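Local coordinates for conserved exported protein (Bacteroides fragilis, PDB 3CLW), which is of unknown function but probably hydrolyses O-glycosidic bonds, as a likely member of glycoside hydrolase family 30, at residues Y16-N21 against G406-A411; V439-N444 against R489-I494. All coordinates share one frame; numbering follows the deposited sequence.

Contact 1: Y16-N21 against G406-A411; sequences YQEIDN and GMKRIA
The guanidinium of Arg409 lies flat on one face of the Tyr16 ring, planes 11° apart and centres 4.0 Å from each other. NH2 sits over the ring's rim, 3.3 Å from Tyr16 CG, and Tyr16 CD2 in turn lies over the middle of the guanidinium; Ile410 O lies at the ring's edge, in its plane. At the guanidinium's edge Gln17 OE1 accepts the N-H of NE at 3.0 Å, close to the guanidinium plane; this bond and the stack help fix the group's rotation, with a weak bond from NH2 to Asn350. Arg409 reaches this place with CG anti to its backbone N (chi1 -169°) and a bend at chi3 (75°). The Gln17 amide is held at its other end as well, NE2 donating to the backbone oxygens of Leu346 and Ala351. Between the backbones, Tyr16 N bonds to Arg409 O at 2.7 Å and Arg409 N to Gln17 O. Beyond the non-hydrogen-bonded pair Glu18-Lys408, Ile19 N bonds to Met407 O and Gly406 N to Ile19 O, both at 2.8 Å. Glu18 turns its acid to Lys307. This is antiparallel pairing of N-terminal strand 6-25 with late strand 408-414, consistent with the family 30 fold, in which a TIM barrel carries a beta domain built partly from the N-terminus.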
loop_
_atom_site.group_PDB
_atom_site.type_symbol
_atom_site.label_atom_id
_atom_site.label_comp_id
_atom_site.label_asym_id
_atom_site.label_seq_id
_atom_site.Cartn_x
_atom_site.Cartn_y
_atom_site.Cartn_z
ATOM N N TYR A 16 6.749 -17.864 9.028
ATOM C CA TYR A 16 6.664 -17.452 7.624
ATOM C C TYR A 16 7.462 -16.171 7.318
ATOM O O TYR A 16 8.612 -16.056 7.747
ATOM C CB TYR A 16 5.201 -17.358 7.190
ATOM C CG TYR A 16 4.476 -18.635 7.516
ATOM C CD1 TYR A 16 4.714 -19.807 6.781
ATOM C CD2 TYR A 16 3.594 -18.697 8.583
ATOM C CE1 TYR A 16 4.058 -21.005 7.101
ATOM C CE2 TYR A 16 2.944 -19.871 8.913
ATOM C CZ TYR A 16 3.179 -21.024 8.178
ATOM O OH TYR A 16 2.518 -22.176 8.519
ATOM N N GLN A 17 6.858 -15.234 6.575
ATOM C CA GLN A 17 7.545 -14.013 6.106
ATOM C C GLN A 17 7.813 -13.013 7.245
ATOM O O GLN A 17 7.147 -13.033 8.272
ATOM C CB GLN A 17 6.766 -13.324 4.957
ATOM C CG GLN A 17 5.550 -12.435 5.397
ATOM C CD GLN A 17 4.268 -13.216 5.600
ATOM O OE1 GLN A 17 4.291 -14.431 5.811
ATOM N NE2 GLN A 17 3.124 -12.527 5.504
ATOM N N GLU A 18 8.816 -12.168 7.027
ATOM C CA GLU A 18 9.080 -10.999 7.840
ATOM C C GLU A 18 8.160 -9.850 7.376
ATOM O O GLU A 18 7.963 -9.668 6.172
ATOM C CB GLU A 18 10.540 -10.604 7.659
ATOM C CG GLU A 18 11.014 -9.399 8.461
ATOM C CD GLU A 18 12.459 -9.018 8.111
ATOM O OE1 GLU A 18 12.795 -8.923 6.893
ATOM O OE2 GLU A 18 13.269 -8.825 9.044
ATOM N N ILE A 19 7.601 -9.098 8.327
ATOM C CA ILE A 19 6.787 -7.908 8.001
ATOM C C ILE A 19 7.678 -6.687 7.779
ATOM O O ILE A 19 8.533 -6.372 8.611
ATOM C CB ILE A 19 5.741 -7.565 9.092
ATOM C CG1 ILE A 19 4.859 -8.773 9.458
ATOM C CG2 ILE A 19 4.876 -6.365 8.671
ATOM C CD1 ILE A 19 3.900 -9.203 8.334
ATOM N N ASP A 20 7.492 -6.021 6.642
ATOM C CA ASP A 20 8.180 -4.765 6.350
ATOM C C ASP A 20 7.368 -3.568 6.878
ATOM O O ASP A 20 7.869 -2.800 7.669
ATOM C CB ASP A 20 8.421 -4.616 4.841
ATOM C CG ASP A 20 9.410 -5.656 4.284
ATOM O OD1 ASP A 20 10.275 -6.121 5.046
ATOM O OD2 ASP A 20 9.317 -5.997 3.091
ATOM N N ASN A 21 6.124 -3.406 6.422
ATOM C CA ASN A 21 5.322 -2.209 6.784
ATOM C C ASN A 21 3.872 -2.349 6.400
ATOM O O ASN A 21 3.485 -3.298 5.722
ATOM C CB ASN A 21 5.864 -0.944 6.094
ATOM C CG ASN A 21 5.842 -1.038 4.550
ATOM O OD1 ASN A 21 4.789 -0.890 3.914
ATOM N ND2 ASN A 21 7.012 -1.260 3.946
ATOM N N GLY A 406 9.501 -5.989 11.254
ATOM C CA GLY A 406 10.459 -6.919 11.863
ATOM C C GLY A 406 9.778 -8.146 12.446
ATOM O O GLY A 406 10.421 -9.156 12.650
ATOM N N MET A 407 8.470 -8.055 12.707
ATOM C CA MET A 407 7.730 -9.181 13.250
ATOM C C MET A 407 7.674 -10.236 12.174
ATOM O O MET A 407 7.711 -9.926 10.989
ATOM C CB MET A 407 6.302 -8.791 13.647
ATOM C CG MET A 407 6.173 -8.065 15.004
ATOM S SD MET A 407 4.445 -7.964 15.512
ATOM C CE MET A 407 4.676 -7.248 17.110
ATOM N N LYS A 408 7.550 -11.489 12.574
ATOM C CA LYS A 408 7.342 -12.523 11.589
ATOM C C LYS A 408 5.967 -13.119 11.755
ATOM O O LYS A 408 5.484 -13.237 12.870
ATOM C CB LYS A 408 8.468 -13.545 11.688
ATOM C CG LYS A 408 9.762 -12.880 11.237
ATOM C CD LYS A 408 10.961 -13.758 11.327
ATOM C CE LYS A 408 12.141 -13.082 10.651
ATOM N NZ LYS A 408 13.377 -13.333 11.461
ATOM N N ARG A 409 5.318 -13.422 10.639
ATOM C CA ARG A 409 4.124 -14.227 10.660
ATOM C C ARG A 409 4.481 -15.653 11.122
ATOM O O ARG A 409 5.502 -16.207 10.726
ATOM C CB ARG A 409 3.452 -14.270 9.286
ATOM C CG ARG A 409 2.085 -14.872 9.350
ATOM C CD ARG A 409 1.345 -14.749 8.059
ATOM N NE ARG A 409 1.830 -15.683 7.048
ATOM C CZ ARG A 409 1.301 -16.888 6.818
ATOM N NH1 ARG A 409 0.304 -17.327 7.567
ATOM N NH2 ARG A 409 1.774 -17.665 5.849
ATOM N N ILE A 410 3.637 -16.218 11.977
ATOM C CA ILE A 410 3.859 -17.559 12.529
ATOM C C ILE A 410 2.581 -18.339 12.320
ATOM O O ILE A 410 1.555 -17.759 11.940
ATOM C CB ILE A 410 4.275 -17.515 14.017
ATOM C CG1 ILE A 410 3.214 -16.785 14.875
ATOM C CG2 ILE A 410 5.619 -16.841 14.155
ATOM C CD1 ILE A 410 3.598 -16.623 16.320
ATOM N N ALA A 411 2.648 -19.654 12.518
ATOM C CA ALA A 411 1.498 -20.530 12.287
ATOM C C ALA A 411 0.405 -20.373 13.355
ATOM O O ALA A 411 0.691 -20.232 14.551
ATOM C CB ALA A 411 1.961 -22.003 12.220
#

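Contact 2: V439-N444 against R489-I494; sequences VTVAIN and RSVATI
Ile494 O is gripped by two donors: Thr440 N at 2.8 Å and a water at 2.9 Å. The same water lies 2.7 Å from Thr440 OG1, bridging side chain and carbonyl across the strands, while Ser431 is a second partner of that hydroxyl. Thr440 with Ile494, Ala442 with Ala492 and Asn444 with Ser490 are antiparallel hydrogen-bonded pairs; in the last, one bond is longer, Ser490 N to Asn444 O measuring 3.2 Å. There Arg489, with positive phi (57°), and Ser490 both face Asn444, a G1 beta bulge. On the face that carries Val441, Ile443, Val491 and Thr493, Val441 CG1 meets Val491 CG1 at 3.7 Å; both methyls stand anti to their backbone N. Ile443 runs alongside Val491, its CG1 4.1 Å from Val491 CG1. Val441 CG2 comes against Thr493 OG1 at 3.7 Å, a hydroxyl bonded to Asn398 O. The Asn444 amide is tied down on both sides, OD1 to Ser446 and ND2 to Leu486 O and Glu448 O. Helices 391-400 and 328-347 cover the valine and isoleucine face, through Tyr399, Leu336 and His343 among others. Ala442, Ala492 and Ile494 face strand 484-486 instead, while strands 427-433 and 461-467 flank the pair within its sheet.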
loop_
_atom_site.group_PDB
_atom_site.type_symbol
_atom_site.label_atom_id
_atom_site.label_comp_id
_atom_site.label_asym_id
_atom_site.label_seq_id
_atom_site.Cartn_x
_atom_site.Cartn_y
_atom_site.Cartn_z
ATOM N N VAL A 439 0.661 -11.326 18.361
ATOM C CA VAL A 439 -0.453 -10.551 17.844
ATOM C C VAL A 439 -1.296 -11.428 16.929
ATOM O O VAL A 439 -0.798 -11.995 15.966
ATOM C CB VAL A 439 0.062 -9.304 17.034
ATOM C CG1 VAL A 439 -1.091 -8.566 16.321
ATOM C CG2 VAL A 439 0.892 -8.356 17.925
ATOM N N THR A 440 -2.571 -11.548 17.236
ATOM C CA THR A 440 -3.475 -12.350 16.436
ATOM C C THR A 440 -4.643 -11.478 15.936
ATOM O O THR A 440 -5.219 -10.693 16.688
ATOM C CB THR A 440 -3.951 -13.563 17.261
ATOM O OG1 THR A 440 -2.795 -14.311 17.675
ATOM C CG2 THR A 440 -4.837 -14.447 16.463
ATOM N N VAL A 441 -4.958 -11.585 14.657
ATOM C CA VAL A 441 -6.024 -10.773 14.094
ATOM C C VAL A 441 -7.036 -11.706 13.477
ATOM O O VAL A 441 -6.704 -12.476 12.575
ATOM C CB VAL A 441 -5.506 -9.743 13.040
ATOM C CG1 VAL A 441 -6.637 -8.879 12.518
ATOM C CG2 VAL A 441 -4.409 -8.865 13.615
ATOM N N ALA A 442 -8.257 -11.637 13.990
ATOM C CA ALA A 442 -9.337 -12.518 13.615
ATOM C C ALA A 442 -10.437 -11.747 12.938
ATOM O O ALA A 442 -10.951 -10.766 13.481
ATOM C CB ALA A 442 -9.882 -13.239 14.843
ATOM N N ILE A 443 -10.799 -12.172 11.740
ATOM C CA ILE A 443 -11.944 -11.568 11.064
ATOM C C ILE A 443 -13.117 -12.501 11.136
ATOM O O ILE A 443 -13.034 -13.631 10.639
ATOM C CB ILE A 443 -11.672 -11.263 9.568
ATOM C CG1 ILE A 443 -10.370 -10.477 9.408
ATOM C CG2 ILE A 443 -12.881 -10.533 8.938
ATOM C CD1 ILE A 443 -9.876 -10.427 7.978
ATOM N N ASN A 444 -14.209 -12.019 11.738
ATOM C CA ASN A 444 -15.476 -12.728 11.701
ATOM C C ASN A 444 -16.372 -12.196 10.580
ATOM O O ASN A 444 -17.126 -11.220 10.753
ATOM C CB ASN A 444 -16.191 -12.678 13.055
ATOM C CG ASN A 444 -17.413 -13.605 13.103
ATOM O OD1 ASN A 444 -17.852 -14.127 12.081
ATOM N ND2 ASN A 444 -17.956 -13.802 14.287
ATOM N N ARG A 489 -19.501 -10.068 12.013
ATOM C CA ARG A 489 -19.103 -8.911 11.206
ATOM C C ARG A 489 -18.090 -7.939 11.900
ATOM O O ARG A 489 -18.265 -6.701 11.924
ATOM C CB ARG A 489 -20.357 -8.209 10.673
ATOM C CG ARG A 489 -21.304 -9.162 9.920
ATOM C CD ARG A 489 -20.635 -9.709 8.656
ATOM N NE ARG A 489 -20.595 -8.681 7.621
ATOM C CZ ARG A 489 -19.910 -8.763 6.487
ATOM N NH1 ARG A 489 -19.191 -9.842 6.214
ATOM N NH2 ARG A 489 -19.942 -7.747 5.624
ATOM N N SER A 490 -17.017 -8.534 12.426
ATOM C CA SER A 490 -16.037 -7.821 13.230
ATOM C C SER A 490 -14.613 -8.198 12.881
ATOM O O SER A 490 -14.376 -9.278 12.333
ATOM C CB SER A 490 -16.250 -8.164 14.699
ATOM O OG SER A 490 -15.817 -9.486 14.996
ATOM N N VAL A 491 -13.671 -7.318 13.229
ATOM C CA VAL A 491 -12.259 -7.663 13.272
ATOM C C VAL A 491 -11.735 -7.484 14.691
ATOM O O VAL A 491 -11.944 -6.446 15.303
ATOM C CB VAL A 491 -11.423 -6.805 12.303
ATOM C CG1 VAL A 491 -10.041 -7.410 12.149
ATOM C CG2 VAL A 491 -12.108 -6.710 10.964
ATOM N N ALA A 492 -11.083 -8.503 15.231
ATOM C CA ALA A 492 -10.487 -8.416 16.585
ATOM C C ALA A 492 -8.998 -8.591 16.494
ATOM O O ALA A 492 -8.525 -9.458 15.766
ATOM C CB ALA A 492 -11.058 -9.482 17.511
ATOM N N THR A 493 -8.262 -7.746 17.202
ATOM C CA THR A 493 -6.861 -8.012 17.451
ATOM C C THR A 493 -6.685 -8.430 18.901
ATOM O O THR A 493 -7.208 -7.761 19.806
ATOM C CB THR A 493 -6.004 -6.820 17.137
ATOM O OG1 THR A 493 -6.267 -6.469 15.783
ATOM C CG2 THR A 493 -4.508 -7.172 17.286
ATOM N N ILE A 494 -5.958 -9.547 19.081
ATOM C CA ILE A 494 -5.648 -10.111 20.380
ATOM C C ILE A 494 -4.143 -10.093 20.596
ATOM O O ILE A 494 -3.377 -10.722 19.840
ATOM C CB ILE A 494 -6.231 -11.554 20.533
ATOM C CG1 ILE A 494 -7.762 -11.569 20.306
ATOM C CG2 ILE A 494 -5.880 -12.136 21.901
ATOM C CD1 ILE A 494 -8.197 -12.105 18.945
HETATM O O HOH W 1 -2.306 -13.419 20.129
#

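Overall arrangement
Both contacts are antiparallel strand pairings, and strand 427-433 links them, pairing with 408-414 on one side and 438-444 on the other. Their centres are about 17 Å apart, yet they touch where Met407 CE packs on Val439 CG2 at 4.0 Å. Contact 1 is partly buried, with several exposed residues, and depends on polar side chains: a stacked guanidinium and an amide share the work with the backbone. Contact 2 is buried, its backbone ladder longer and its side-chain contacts mostly aliphatic. In sequence the difference is as marked: contact 1 joins segments 385 residues apart, bringing the chain's beginning to its late strands, whereas contact 2 pairs segments only 45 apart among those late strands.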